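Local coordinates for protein AimR transcriptional regulator (Bacillus phage phi3T, PDB 5ZVV) that acts as a homodimeric transcriptional activator of the aimX locus in the phage lysis-lysogeny switch, and is converted to an inactive monomer by the arbitrium peptide, at residues D323-G328 with K352-K357; K346-F351 with Q361-Q366; Q81-S86 with D96-N101. All blocks are in the same frame, centred on the assembly; numbering follows the deposited sequence.

Contact 1 (D323-G328 with K352-K357); sequences DENELG and KKSDDK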
ATOM      1  N   ASP A 323      -9.205 -12.594 -11.753  1.00 32.36           N
ATOM      2  CA  ASP A 323      -8.154 -11.767 -11.178  1.00 31.62           C
ATOM      3  C   ASP A 323      -6.866 -12.582 -11.058  1.00 28.81           C
ATOM      4  O   ASP A 323      -6.802 -13.752 -11.444  1.00 29.16           O
ATOM      5  CB  ASP A 323      -8.602 -11.160  -9.842  1.00 35.63           C
ATOM      6  CG  ASP A 323      -8.784 -12.191  -8.728  1.00 31.55           C
ATOM      7  OD1 ASP A 323      -8.395 -13.365  -8.883  1.00 34.52           O
ATOM      8  OD2 ASP A 323      -9.325 -11.808  -7.669  1.00 32.43           O
ATOM      9  N   GLU A 324      -5.824 -11.962 -10.504  1.00 28.12           N
ATOM     10  CA  GLU A 324      -4.498 -12.571 -10.564  1.00 29.02           C
ATOM     11  C   GLU A 324      -4.402 -13.813  -9.681  1.00 28.57           C
ATOM     12  O   GLU A 324      -3.759 -14.796 -10.062  1.00 31.41           O
ATOM     13  CB  GLU A 324      -3.439 -11.536 -10.189  1.00 35.20           C
ATOM     14  CG  GLU A 324      -3.464 -10.314 -11.101  1.00 32.10           C
ATOM     15  CD  GLU A 324      -2.528  -9.216 -10.648  1.00 43.69           C
ATOM     16  OE1 GLU A 324      -1.511  -8.976 -11.333  1.00 43.35           O
ATOM     17  OE2 GLU A 324      -2.810  -8.595  -9.600  1.00 48.73           O
ATOM     18  N   ASN A 325      -5.032 -13.791  -8.504  1.00 25.30           N
ATOM     19  CA  ASN A 325      -5.048 -14.973  -7.642  1.00 26.88           C
ATOM     20  C   ASN A 325      -5.786 -16.127  -8.319  1.00 25.35           C
ATOM     21  O   ASN A 325      -5.271 -17.257  -8.414  1.00 27.52           O
ATOM     22  CB  ASN A 325      -5.696 -14.607  -6.303  1.00 30.23           C
ATOM     23  CG  ASN A 325      -5.418 -15.622  -5.212  1.00 29.11           C
ATOM     24  OD1 ASN A 325      -6.283 -16.421  -4.858  1.00 24.45           O
ATOM     25  ND2 ASN A 325      -4.207 -15.589  -4.664  1.00 26.52           N
ATOM     26  N   GLU A 326      -6.997 -15.848  -8.813  1.00 29.99           N
ATOM     27  CA  GLU A 326      -7.730 -16.820  -9.613  1.00 24.84           C
ATOM     28  C   GLU A 326      -6.903 -17.309 -10.790  1.00 24.92           C
ATOM     29  O   GLU A 326      -7.033 -18.466 -11.198  1.00 23.66           O
ATOM     30  CB  GLU A 326      -9.044 -16.212 -10.112  1.00 29.05           C
ATOM     31  CG  GLU A 326     -10.097 -16.022  -9.031  1.00 31.25           C
ATOM     32  CD  GLU A 326     -11.233 -15.120  -9.471  1.00 32.33           C
ATOM     33  OE1 GLU A 326     -11.059 -14.381 -10.463  1.00 33.04           O
ATOM     34  OE2 GLU A 326     -12.303 -15.149  -8.825  1.00 33.25           O
ATOM     35  N   LEU A 327      -6.047 -16.451 -11.350  1.00 27.57           N
ATOM     36  CA  LEU A 327      -5.187 -16.891 -12.441  1.00 25.97           C
ATOM     37  C   LEU A 327      -4.077 -17.805 -11.944  1.00 20.70           C
ATOM     38  O   LEU A 327      -3.632 -18.691 -12.684  1.00 23.68           O
ATOM     39  CB  LEU A 327      -4.606 -15.685 -13.175  1.00 29.13           C
ATOM     40  CG  LEU A 327      -5.574 -15.034 -14.162  1.00 27.06           C
ATOM     41  CD1 LEU A 327      -4.941 -13.822 -14.826  1.00 29.53           C
ATOM     42  CD2 LEU A 327      -6.026 -16.050 -15.202  1.00 23.38           C
ATOM     43  N   GLY A 328      -3.619 -17.612 -10.707  1.00 26.94           N
ATOM     44  CA  GLY A 328      -2.679 -18.557 -10.126  1.00 25.92           C
ATOM     45  C   GLY A 328      -3.269 -19.949 -10.025  1.00 21.27           C
ATOM     46  O   GLY A 328      -2.658 -20.936 -10.458  1.00 21.16           O
ATOM     47  N   LYS A 352       2.420 -14.655  -6.984  1.00 28.67           N
ATOM     48  CA  LYS A 352       3.299 -13.581  -6.534  1.00 33.19           C
ATOM     49  C   LYS A 352       2.652 -12.220  -6.742  1.00 32.88           C
ATOM     50  O   LYS A 352       2.682 -11.364  -5.849  1.00 31.32           O
ATOM     51  CB  LYS A 352       4.635 -13.652  -7.270  1.00 31.65           C
ATOM     52  CG  LYS A 352       5.560 -14.747  -6.781  1.00 32.20           C
ATOM     53  CD  LYS A 352       6.198 -14.369  -5.457  1.00 37.30           C
ATOM     54  CE  LYS A 352       7.349 -15.301  -5.135  1.00 34.72           C
ATOM     55  NZ  LYS A 352       8.107 -14.871  -3.928  1.00 37.98           N
ATOM     56  N   LYS A 353       2.062 -11.999  -7.921  1.00 30.15           N
ATOM     57  CA  LYS A 353       1.442 -10.708  -8.207  1.00 31.22           C
ATOM     58  C   LYS A 353       0.276 -10.419  -7.272  1.00 31.02           C
ATOM     59  O   LYS A 353      -0.010  -9.250  -6.984  1.00 27.34           O
ATOM     60  CB  LYS A 353       0.976 -10.652  -9.661  1.00 33.58           C
ATOM     61  CG  LYS A 353       2.091 -10.441 -10.672  1.00 34.48           C
ATOM     62  CD  LYS A 353       1.519 -10.281 -12.072  1.00 39.72           C
ATOM     63  CE  LYS A 353       2.609 -10.073 -13.110  1.00 45.63           C
ATOM     64  NZ  LYS A 353       2.036  -9.928 -14.479  1.00 52.25           N
ATOM     65  N   SER A 354      -0.406 -11.456  -6.792  1.00 32.49           N
ATOM     66  CA  SER A 354      -1.509 -11.287  -5.857  1.00 33.43           C
ATOM     67  C   SER A 354      -1.058 -11.356  -4.405  1.00 28.58           C
ATOM     68  O   SER A 354      -1.905 -11.350  -3.506  1.00 32.11           O
ATOM     69  CB  SER A 354      -2.597 -12.334  -6.120  1.00 29.82           C
ATOM     70  OG  SER A 354      -2.099 -13.651  -5.961  1.00 33.50           O
ATOM     71  N   ASP A 355       0.253 -11.419  -4.158  1.00 35.35           N
ATOM     72  CA  ASP A 355       0.809 -11.374  -2.805  1.00 31.96           C
ATOM     73  C   ASP A 355       0.264 -12.515  -1.947  1.00 35.71           C
ATOM     74  O   ASP A 355      -0.023 -12.347  -0.759  1.00 34.67           O
ATOM     75  CB  ASP A 355       0.543 -10.015  -2.149  1.00 30.65           C
ATOM     76  CG  ASP A 355       1.459  -9.741  -0.970  1.00 41.01           C
ATOM     77  OD1 ASP A 355       2.398 -10.532  -0.742  1.00 38.54           O
ATOM     78  OD2 ASP A 355       1.235  -8.727  -0.273  1.00 39.19           O
ATOM     79  N   ASP A 356       0.111 -13.687  -2.560  1.00 33.10           N
ATOM     80  CA  ASP A 356      -0.411 -14.875  -1.888  1.00 33.41           C
ATOM     81  C   ASP A 356       0.777 -15.758  -1.524  1.00 32.97           C
ATOM     82  O   ASP A 356       1.345 -16.437  -2.382  1.00 34.52           O
ATOM     83  CB  ASP A 356      -1.408 -15.606  -2.783  1.00 29.66           C
ATOM     84  CG  ASP A 356      -2.195 -16.680  -2.041  1.00 28.45           C
ATOM     85  OD1 ASP A 356      -1.686 -17.230  -1.041  1.00 31.50           O
ATOM     86  OD2 ASP A 356      -3.332 -16.980  -2.466  1.00 32.30           O
ATOM     87  N   LYS A 357       1.149 -15.747  -0.247  1.00 30.62           N
ATOM     88  CA  LYS A 357       2.267 -16.537   0.247  1.00 33.97           C
ATOM     89  C   LYS A 357       1.840 -17.903   0.768  1.00 33.02           C
ATOM     90  O   LYS A 357       2.674 -18.633   1.314  1.00 34.75           O
ATOM     91  CB  LYS A 357       3.009 -15.773   1.348  1.00 33.58           C
ATOM     92  CG  LYS A 357       3.536 -14.415   0.912  1.00 36.49           C
ATOM     93  CD  LYS A 357       4.311 -13.721   2.021  1.00 30.15           C
ATOM     94  CE  LYS A 357       4.804 -12.350   1.569  1.00 39.87           C
ATOM     95  NZ  LYS A 357       5.660 -11.686   2.593  1.00 43.34           N
TER
HETATM   96  O   HOH W   1      -0.950  -9.106 -14.086  1.00 37.89           O
HETATM   97  O   HOH W   2      -0.050  -6.886  -8.459  1.00 41.73           O
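The first turn of helix 324-338 meets the last turn of helix 341-353 and the loop that follows, closest at Asn-325 and Ser-354, whose CA atoms are 5.4 Å apart. Each helix end has its own cap: a capping box at the start, in which the side chains of Asp-323 and Glu-326 each accept from the other's backbone N-H, and a Schellman motif with Asp-355 at C-prime at the other. Asn-325 carries the contact. With CG anti to its backbone N, its amide reaches across to Ser-354 and the loop after the helix and spends both N-H groups of ND2. One points almost straight (171°) at Ser-354 OG, 3.1 Å from ND2; the other runs to Asp-356 OD2, 2.7 Å from ND2, and meets the anti lone pair of that oxygen. Both acceptors lie close to the amide plane, which is 8° from that of the carboxylate. Ser-354 OG, in the crowded position between backbone N and carbonyl carbon, turns back to its own helix, chiefly to Tyr-350 O, with Phe-351 O as a second acceptor. One residue earlier, Glu-324 crosses Lys-353 at about a right angle, OE1 resting 3.4 Å from Lys-353 CD. Glu-324 OE1 stays 4.8 Å from Lys-353 NZ, too far for a direct salt bridge, and one water joins the two. Asp-356 OD1 accepts from Tyr-358 N and Phe-359 N while OD2 takes the Asn-325 amide, so three donors grip the buried carboxylate, which probably favours its charged form and fixes the loop after helix 341-353.

Contact 2 (K346-F351 with Q361-Q366); sequences KSIRYF and QLPLLQ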
ATOM      1  N   LYS A 346       3.801 -19.825 -14.596  1.00 28.37           N
ATOM      2  CA  LYS A 346       2.830 -18.738 -14.676  1.00 25.37           C
ATOM      3  C   LYS A 346       1.944 -18.699 -13.437  1.00 29.12           C
ATOM      4  O   LYS A 346       1.633 -17.617 -12.923  1.00 29.32           O
ATOM      5  CB  LYS A 346       1.988 -18.876 -15.945  1.00 28.83           C
ATOM      6  CG  LYS A 346       2.782 -18.697 -17.234  1.00 35.89           C
ATOM      7  CD  LYS A 346       1.882 -18.375 -18.420  1.00 39.02           C
ATOM      8  CE  LYS A 346       1.497 -19.620 -19.199  1.00 47.55           C
ATOM      9  NZ  LYS A 346       2.668 -20.219 -19.895  1.00 52.83           N
ATOM     10  N   SER A 347       1.529 -19.870 -12.946  1.00 27.82           N
ATOM     11  CA  SER A 347       0.796 -19.934 -11.686  1.00 27.61           C
ATOM     12  C   SER A 347       1.580 -19.262 -10.566  1.00 26.97           C
ATOM     13  O   SER A 347       1.027 -18.471  -9.790  1.00 27.55           O
ATOM     14  CB  SER A 347       0.490 -21.391 -11.334  1.00 28.09           C
ATOM     15  OG  SER A 347       0.073 -21.513  -9.984  1.00 31.21           O
ATOM     16  N   ILE A 348       2.880 -19.558 -10.478  1.00 28.03           N
ATOM     17  CA  ILE A 348       3.724 -18.928  -9.467  1.00 25.92           C
ATOM     18  C   ILE A 348       3.740 -17.418  -9.649  1.00 28.01           C
ATOM     19  O   ILE A 348       3.621 -16.660  -8.678  1.00 23.04           O
ATOM     20  CB  ILE A 348       5.147 -19.517  -9.514  1.00 33.09           C
ATOM     21  CG1 ILE A 348       5.143 -20.965  -9.029  1.00 33.36           C
ATOM     22  CG2 ILE A 348       6.106 -18.678  -8.676  1.00 27.47           C
ATOM     23  CD1 ILE A 348       6.452 -21.681  -9.241  1.00 31.04           C
ATOM     24  N   ARG A 349       3.875 -16.954 -10.895  1.00 29.80           N
ATOM     25  CA  ARG A 349       3.948 -15.515 -11.134  1.00 29.87           C
ATOM     26  C   ARG A 349       2.656 -14.818 -10.728  1.00 29.01           C
ATOM     27  O   ARG A 349       2.683 -13.688 -10.222  1.00 30.67           O
ATOM     28  CB  ARG A 349       4.272 -15.239 -12.603  1.00 25.53           C
ATOM     29  CG  ARG A 349       5.692 -15.618 -12.989  1.00 28.84           C
ATOM     30  CD  ARG A 349       5.976 -15.351 -14.459  1.00 32.92           C
ATOM     31  NE  ARG A 349       7.325 -15.776 -14.825  1.00 40.24           N
ATOM     32  CZ  ARG A 349       8.406 -15.010 -14.714  1.00 37.65           C
ATOM     33  NH1 ARG A 349       8.299 -13.771 -14.250  1.00 27.14           N
ATOM     34  NH2 ARG A 349       9.595 -15.481 -15.067  1.00 38.69           N
ATOM     35  N   TYR A 350       1.514 -15.477 -10.921  1.00 31.89           N
ATOM     36  CA  TYR A 350       0.256 -14.839 -10.547  1.00 29.64           C
ATOM     37  C   TYR A 350       0.018 -14.889  -9.042  1.00 27.62           C
ATOM     38  O   TYR A 350      -0.526 -13.937  -8.471  1.00 32.12           O
ATOM     39  CB  TYR A 350      -0.902 -15.475 -11.313  1.00 34.95           C
ATOM     40  CG  TYR A 350      -1.029 -14.929 -12.716  1.00 33.37           C
ATOM     41  CD1 TYR A 350      -1.459 -13.626 -12.935  1.00 33.78           C
ATOM     42  CD2 TYR A 350      -0.708 -15.708 -13.821  1.00 32.18           C
ATOM     43  CE1 TYR A 350      -1.571 -13.116 -14.213  1.00 33.63           C
ATOM     44  CE2 TYR A 350      -0.816 -15.206 -15.102  1.00 29.04           C
ATOM     45  CZ  TYR A 350      -1.251 -13.908 -15.294  1.00 36.90           C
ATOM     46  OH  TYR A 350      -1.366 -13.400 -16.571  1.00 35.84           O
ATOM     47  N   PHE A 351       0.418 -15.976  -8.380  1.00 24.26           N
ATOM     48  CA  PHE A 351       0.373 -15.991  -6.920  1.00 27.14           C
ATOM     49  C   PHE A 351       1.294 -14.935  -6.324  1.00 30.14           C
ATOM     50  O   PHE A 351       0.992 -14.371  -5.266  1.00 27.14           O
ATOM     51  CB  PHE A 351       0.740 -17.379  -6.392  1.00 29.12           C
ATOM     52  CG  PHE A 351      -0.401 -18.352  -6.413  1.00 24.03           C
ATOM     53  CD1 PHE A 351      -1.630 -18.002  -5.880  1.00 23.89           C
ATOM     54  CD2 PHE A 351      -0.250 -19.610  -6.971  1.00 24.17           C
ATOM     55  CE1 PHE A 351      -2.687 -18.893  -5.899  1.00 25.98           C
ATOM     56  CE2 PHE A 351      -1.304 -20.505  -6.994  1.00 23.55           C
ATOM     57  CZ  PHE A 351      -2.524 -20.145  -6.457  1.00 20.21           C
ATOM     58  N   GLN A 361       2.343 -22.606  -2.773  1.00 26.45           N
ATOM     59  CA  GLN A 361       2.921 -23.933  -2.628  1.00 30.08           C
ATOM     60  C   GLN A 361       2.256 -24.952  -3.541  1.00 33.38           C
ATOM     61  O   GLN A 361       2.837 -26.014  -3.780  1.00 37.25           O
ATOM     62  CB  GLN A 361       2.837 -24.394  -1.172  1.00 31.14           C
ATOM     63  CG  GLN A 361       1.426 -24.508  -0.624  1.00 33.09           C
ATOM     64  CD  GLN A 361       1.407 -24.845   0.856  1.00 43.28           C
ATOM     65  OE1 GLN A 361       1.779 -25.948   1.259  1.00 44.28           O
ATOM     66  NE2 GLN A 361       0.982 -23.889   1.677  1.00 36.37           N
ATOM     67  N   LEU A 362       1.059 -24.653  -4.060  1.00 31.25           N
ATOM     68  CA  LEU A 362       0.406 -25.587  -4.979  1.00 32.64           C
ATOM     69  C   LEU A 362       1.293 -25.916  -6.172  1.00 32.24           C
ATOM     70  O   LEU A 362       1.629 -27.099  -6.361  1.00 33.23           O
ATOM     71  CB  LEU A 362      -0.960 -25.038  -5.411  1.00 32.32           C
ATOM     72  CG  LEU A 362      -2.119 -25.104  -4.426  1.00 32.23           C
ATOM     73  CD1 LEU A 362      -3.341 -24.443  -5.035  1.00 30.76           C
ATOM     74  CD2 LEU A 362      -2.407 -26.545  -4.089  1.00 26.39           C
ATOM     75  N   PRO A 363       1.720 -24.950  -6.998  1.00 28.91           N
ATOM     76  CA  PRO A 363       2.637 -25.320  -8.086  1.00 30.14           C
ATOM     77  C   PRO A 363       4.005 -25.744  -7.584  1.00 30.62           C
ATOM     78  O   PRO A 363       4.596 -26.683  -8.136  1.00 35.08           O
ATOM     79  CB  PRO A 363       2.704 -24.046  -8.938  1.00 30.64           C
ATOM     80  CG  PRO A 363       2.392 -22.956  -7.994  1.00 30.55           C
ATOM     81  CD  PRO A 363       1.391 -23.511  -7.041  1.00 26.79           C
ATOM     82  N   LEU A 364       4.517 -25.085  -6.541  1.00 32.94           N
ATOM     83  CA  LEU A 364       5.824 -25.445  -5.996  1.00 34.45           C
ATOM     84  C   LEU A 364       5.871 -26.919  -5.610  1.00 40.68           C
ATOM     85  O   LEU A 364       6.769 -27.653  -6.041  1.00 41.16           O
ATOM     86  CB  LEU A 364       6.155 -24.558  -4.797  1.00 30.96           C
ATOM     87  CG  LEU A 364       6.414 -23.088  -5.132  1.00 33.98           C
ATOM     88  CD1 LEU A 364       6.606 -22.272  -3.863  1.00 33.52           C
ATOM     89  CD2 LEU A 364       7.621 -22.960  -6.046  1.00 36.88           C
ATOM     90  N   LEU A 365       4.901 -27.372  -4.805  1.00 33.91           N
ATOM     91  CA  LEU A 365       4.809 -28.792  -4.479  1.00 37.01           C
ATOM     92  C   LEU A 365       4.802 -29.642  -5.742  1.00 39.68           C
ATOM     93  O   LEU A 365       5.500 -30.661  -5.821  1.00 41.12           O
ATOM     94  CB  LEU A 365       3.553 -29.073  -3.651  1.00 35.23           C
ATOM     95  CG  LEU A 365       3.532 -28.635  -2.184  1.00 41.62           C
ATOM     96  CD1 LEU A 365       2.133 -28.787  -1.606  1.00 37.70           C
ATOM     97  CD2 LEU A 365       4.541 -29.426  -1.363  1.00 36.23           C
ATOM     98  N   GLN A 366       4.039 -29.221  -6.752  1.00 40.79           N
ATOM     99  CA  GLN A 366       4.006 -29.975  -7.997  1.00 34.83           C
ATOM    100  C   GLN A 366       5.360 -29.932  -8.692  1.00 38.55           C
ATOM    101  O   GLN A 366       5.804 -30.937  -9.257  1.00 41.50           O
ATOM    102  CB  GLN A 366       2.903 -29.436  -8.908  1.00 36.34           C
ATOM    103  CG  GLN A 366       2.528 -30.383 -10.027  1.00 40.33           C
ATOM    104  CD  GLN A 366       2.020 -31.719  -9.521  1.00 42.21           C
ATOM    105  OE1 GLN A 366       1.421 -31.805  -8.449  1.00 36.90           O
ATOM    106  NE2 GLN A 366       2.264 -32.773 -10.292  1.00 43.65           N
TER
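Helices 341-353 and 361-369 run nearly antiparallel here, their segment axes 9.0 Å apart at an angle of 151°, and Pro-363 is the residue round which the contact gathers. The tight part surrounds its ring. Ser-347, its OG anti to the backbone N, brings that oxygen to 3.4 Å from Pro-363 CG, although the hydroxyl is engaged in a hydrogen bond to Gly-328 O and meets the ring by van der Waals contact alone. Beside it Ile-348 crosses the ring obliquely, with CG1 3.6 Å from Pro-363 CG. The chain of Ile-348 then carries its CD1 to the tip of Leu-364, whose CD2 lies 3.6 Å away, the two side chains crossing at about a right angle. Packing slackens towards Phe-351, where CE2 approaches Pro-363 CD no closer than 4.0 Å. Standing in the first turn of its helix, the proline nitrogen needs no i-4 carbonyl partner. The outer flanks are a different matter: Arg-349 and Leu-365 are exposed and take no part, whereas the five residues that touch are buried and form no hydrogen bond across the interface. The hydrophobic seam is continued by the surrounding helices. Helix 374-380 covers Ile-348 and Leu-364 through Ile-380, Leu-379 of the second subunit also packs on Ile-348, and on the side of helix 324-338 the ring of Phe-351 meets that of Phe-329 edge-to-face.

Contact 3 (Q81-S86 with D96-N101); sequences QSVEYS and DKIIIN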
ATOM      1  N   GLN A  81     -25.934   0.812  18.918  1.00 19.71           N
ATOM      2  CA  GLN A  81     -25.657  -0.612  19.070  1.00 21.55           C
ATOM      3  C   GLN A  81     -26.351  -1.417  17.981  1.00 22.67           C
ATOM      4  O   GLN A  81     -25.764  -2.347  17.412  1.00 25.70           O
ATOM      5  CB  GLN A  81     -26.102  -1.091  20.454  1.00 21.38           C
ATOM      6  CG  GLN A  81     -25.328  -0.478  21.603  1.00 26.44           C
ATOM      7  CD  GLN A  81     -25.827  -0.941  22.959  1.00 29.21           C
ATOM      8  OE1 GLN A  81     -27.031  -1.054  23.184  1.00 33.80           O
ATOM      9  NE2 GLN A  81     -24.900  -1.216  23.868  1.00 31.83           N
ATOM     10  N   SER A  82     -27.595  -1.055  17.658  1.00 21.63           N
ATOM     11  CA  SER A  82     -28.344  -1.801  16.655  1.00 22.55           C
ATOM     12  C   SER A  82     -27.700  -1.683  15.280  1.00 22.80           C
ATOM     13  O   SER A  82     -27.684  -2.653  14.516  1.00 16.93           O
ATOM     14  CB  SER A  82     -29.796  -1.325  16.609  1.00 21.27           C
ATOM     15  OG  SER A  82     -29.946  -0.206  15.756  1.00 23.85           O
ATOM     16  N   VAL A  83     -27.155  -0.508  14.942  1.00 19.09           N
ATOM     17  CA  VAL A  83     -26.525  -0.384  13.631  1.00 19.56           C
ATOM     18  C   VAL A  83     -25.253  -1.221  13.574  1.00 23.74           C
ATOM     19  O   VAL A  83     -24.949  -1.835  12.540  1.00 21.43           O
ATOM     20  CB  VAL A  83     -26.268   1.093  13.259  1.00 20.62           C
ATOM     21  CG1 VAL A  83     -24.959   1.617  13.837  1.00 20.64           C
ATOM     22  CG2 VAL A  83     -26.274   1.256  11.743  1.00 19.18           C
ATOM     23  N   GLU A  84     -24.512  -1.299  14.687  1.00 19.20           N
ATOM     24  CA  GLU A  84     -23.305  -2.123  14.676  1.00 17.11           C
ATOM     25  C   GLU A  84     -23.643  -3.607  14.577  1.00 20.61           C
ATOM     26  O   GLU A  84     -23.025  -4.346  13.797  1.00 20.13           O
ATOM     27  CB  GLU A  84     -22.447  -1.848  15.913  1.00 17.64           C
ATOM     28  CG  GLU A  84     -21.385  -2.920  16.195  1.00 16.17           C
ATOM     29  CD  GLU A  84     -20.395  -3.132  15.049  1.00 17.80           C
ATOM     30  OE1 GLU A  84     -20.339  -2.302  14.117  1.00 20.37           O
ATOM     31  OE2 GLU A  84     -19.660  -4.142  15.085  1.00 16.16           O
ATOM     32  N   TYR A  85     -24.619  -4.068  15.363  1.00 19.10           N
ATOM     33  CA  TYR A  85     -25.017  -5.470  15.290  1.00 23.31           C
ATOM     34  C   TYR A  85     -25.570  -5.815  13.912  1.00 21.91           C
ATOM     35  O   TYR A  85     -25.282  -6.888  13.367  1.00 20.23           O
ATOM     36  CB  TYR A  85     -26.046  -5.783  16.378  1.00 22.22           C
ATOM     37  CG  TYR A  85     -26.259  -7.261  16.616  1.00 20.79           C
ATOM     38  CD1 TYR A  85     -25.288  -8.030  17.246  1.00 21.77           C
ATOM     39  CD2 TYR A  85     -27.435  -7.885  16.223  1.00 22.73           C
ATOM     40  CE1 TYR A  85     -25.478  -9.379  17.470  1.00 24.46           C
ATOM     41  CE2 TYR A  85     -27.636  -9.234  16.443  1.00 23.80           C
ATOM     42  CZ  TYR A  85     -26.656  -9.976  17.066  1.00 26.83           C
ATOM     43  OH  TYR A  85     -26.853 -11.319  17.286  1.00 30.48           O
ATOM     44  N   SER A  86     -26.357  -4.912  13.327  1.00 18.46           N
ATOM     45  CA  SER A  86     -26.905  -5.167  11.999  1.00 20.96           C
ATOM     46  C   SER A  86     -25.798  -5.268  10.961  1.00 21.75           C
ATOM     47  O   SER A  86     -25.808  -6.172  10.118  1.00 17.19           O
ATOM     48  CB  SER A  86     -27.900  -4.070  11.622  1.00 23.20           C
ATOM     49  OG  SER A  86     -28.538  -4.359  10.391  1.00 25.05           O
ATOM     50  N   ASP A  96     -29.050  -0.259   6.359  1.00 21.98           N
ATOM     51  CA  ASP A  96     -29.238   1.018   5.679  1.00 23.77           C
ATOM     52  C   ASP A  96     -30.455   1.759   6.219  1.00 21.22           C
ATOM     53  O   ASP A  96     -30.429   2.992   6.352  1.00 25.40           O
ATOM     54  CB  ASP A  96     -29.350   0.798   4.172  1.00 28.55           C
ATOM     55  CG  ASP A  96     -28.055   0.293   3.564  1.00 27.82           C
ATOM     56  OD1 ASP A  96     -26.982   0.548   4.155  1.00 31.16           O
ATOM     57  OD2 ASP A  96     -28.107  -0.354   2.496  1.00 28.39           O
ATOM     58  N   LYS A  97     -31.527   1.030   6.546  1.00 24.07           N
ATOM     59  CA  LYS A  97     -32.670   1.679   7.188  1.00 23.80           C
ATOM     60  C   LYS A  97     -32.264   2.331   8.508  1.00 23.68           C
ATOM     61  O   LYS A  97     -32.602   3.494   8.777  1.00 26.82           O
ATOM     62  CB  LYS A  97     -33.793   0.664   7.403  1.00 28.56           C
ATOM     63  CG  LYS A  97     -34.420   0.165   6.109  1.00 25.53           C
ATOM     64  CD  LYS A  97     -35.467  -0.904   6.373  1.00 27.81           C
ATOM     65  CE  LYS A  97     -35.993  -1.485   5.068  1.00 30.33           C
ATOM     66  NZ  LYS A  97     -36.952  -2.602   5.296  1.00 35.80           N
ATOM     67  N   ILE A  98     -31.518   1.598   9.340  1.00 23.41           N
ATOM     68  CA  ILE A  98     -31.069   2.142  10.620  1.00 24.16           C
ATOM     69  C   ILE A  98     -30.140   3.330  10.404  1.00 25.88           C
ATOM     70  O   ILE A  98     -30.177   4.306  11.162  1.00 22.44           O
ATOM     71  CB  ILE A  98     -30.397   1.044  11.466  1.00 24.18           C
ATOM     72  CG1 ILE A  98     -31.383  -0.090  11.756  1.00 23.28           C
ATOM     73  CG2 ILE A  98     -29.868   1.623  12.770  1.00 18.71           C
ATOM     74  CD1 ILE A  98     -30.795  -1.211  12.580  1.00 16.97           C
ATOM     75  N   ILE A  99     -29.295   3.273   9.372  1.00 24.14           N
ATOM     76  CA  ILE A  99     -28.410   4.399   9.081  1.00 25.19           C
ATOM     77  C   ILE A  99     -29.224   5.641   8.746  1.00 28.07           C
ATOM     78  O   ILE A  99     -28.892   6.755   9.177  1.00 29.66           O
ATOM     79  CB  ILE A  99     -27.432   4.040   7.946  1.00 29.19           C
ATOM     80  CG1 ILE A  99     -26.387   3.041   8.438  1.00 25.05           C
ATOM     81  CG2 ILE A  99     -26.742   5.290   7.410  1.00 29.54           C
ATOM     82  CD1 ILE A  99     -25.390   2.641   7.378  1.00 26.33           C
ATOM     83  N   ILE A 100     -30.306   5.471   7.983  1.00 25.56           N
ATOM     84  CA  ILE A 100     -31.187   6.602   7.690  1.00 25.66           C
ATOM     85  C   ILE A 100     -31.792   7.155   8.978  1.00 26.44           C
ATOM     86  O   ILE A 100     -31.813   8.373   9.200  1.00 28.02           O
ATOM     87  CB  ILE A 100     -32.274   6.188   6.682  1.00 27.75           C
ATOM     88  CG1 ILE A 100     -31.650   5.947   5.303  1.00 22.96           C
ATOM     89  CG2 ILE A 100     -33.371   7.244   6.610  1.00 24.30           C
ATOM     90  CD1 ILE A 100     -32.592   5.308   4.308  1.00 21.77           C
ATOM     91  N   ASN A 101     -32.286   6.269   9.850  1.00 24.89           N
ATOM     92  CA  ASN A 101     -32.873   6.738  11.105  1.00 26.94           C
ATOM     93  C   ASN A 101     -31.849   7.479  11.963  1.00 29.36           C
ATOM     94  O   ASN A 101     -32.177   8.485  12.604  1.00 28.81           O
ATOM     95  CB  ASN A 101     -33.471   5.566  11.885  1.00 23.24           C
ATOM     96  CG  ASN A 101     -34.713   5.000  11.230  1.00 28.24           C
ATOM     97  OD1 ASN A 101     -35.314   5.629  10.361  1.00 29.44           O
ATOM     98  ND2 ASN A 101     -35.110   3.805  11.652  1.00 25.13           N
TER
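No flat group takes part in the contact itself; the rings belong to neighbours that border it. Phe-69 of helix 61-69 touches Ser-82 and Ile-98, Tyr-117 of helix 108-124 touches Val-83 and Ile-99, and Trp-91 from the loop lies on Ser-86. Helices 77-88 and 92-103 form an antiparallel hairpin, with segment axes 9.4 Å apart and an angle of 157°. Ile-98 is the residue most covered by the other helix. Its CG2, anti to the backbone N, sits 3.7 Å from Val-83 CB, while its CD1 reaches past to 3.4 Å from Ser-82 OG and 4.2 Å from Ser-86 CB. Ile-98 thus fits between the two serines and the valine. Ile-99 meets the same CG2 branch of Val-83 that also touches Ile-98, its CG1 3.8 Å from Val-83 CG2, at about a right angle. Ser-82 OG bonds back to Ala-79 O within its own helix. No hydrogen bond joins the two segments, but one from Ser-86 OG to Thr-95 OG1, just outside them, ties the same two helices, so the hairpin combines aliphatic packing with a polar link, consistent with a helical hairpin of a TPR-clan protein.

Contacts 1 and 2 form one continuous unit around helix 341-353, their centres 9 Å apart, with segments that alternate along the chain. They touch directly, and Asp-356 N to Phe-351 O, at 2.9 Å, is a probable hydrogen bond between them that ties the polar helix end of contact 1 to the apolar seam of contact 2. This C-terminal unit also faces the second subunit, through Lys-352 and Ile-348. Contact 3 belongs to an earlier helical hairpin on the opposite side of the chain's centre, its centre about 36 Å from that of contact 1 and about 43 Å from that of contact 2, and touches no other chain.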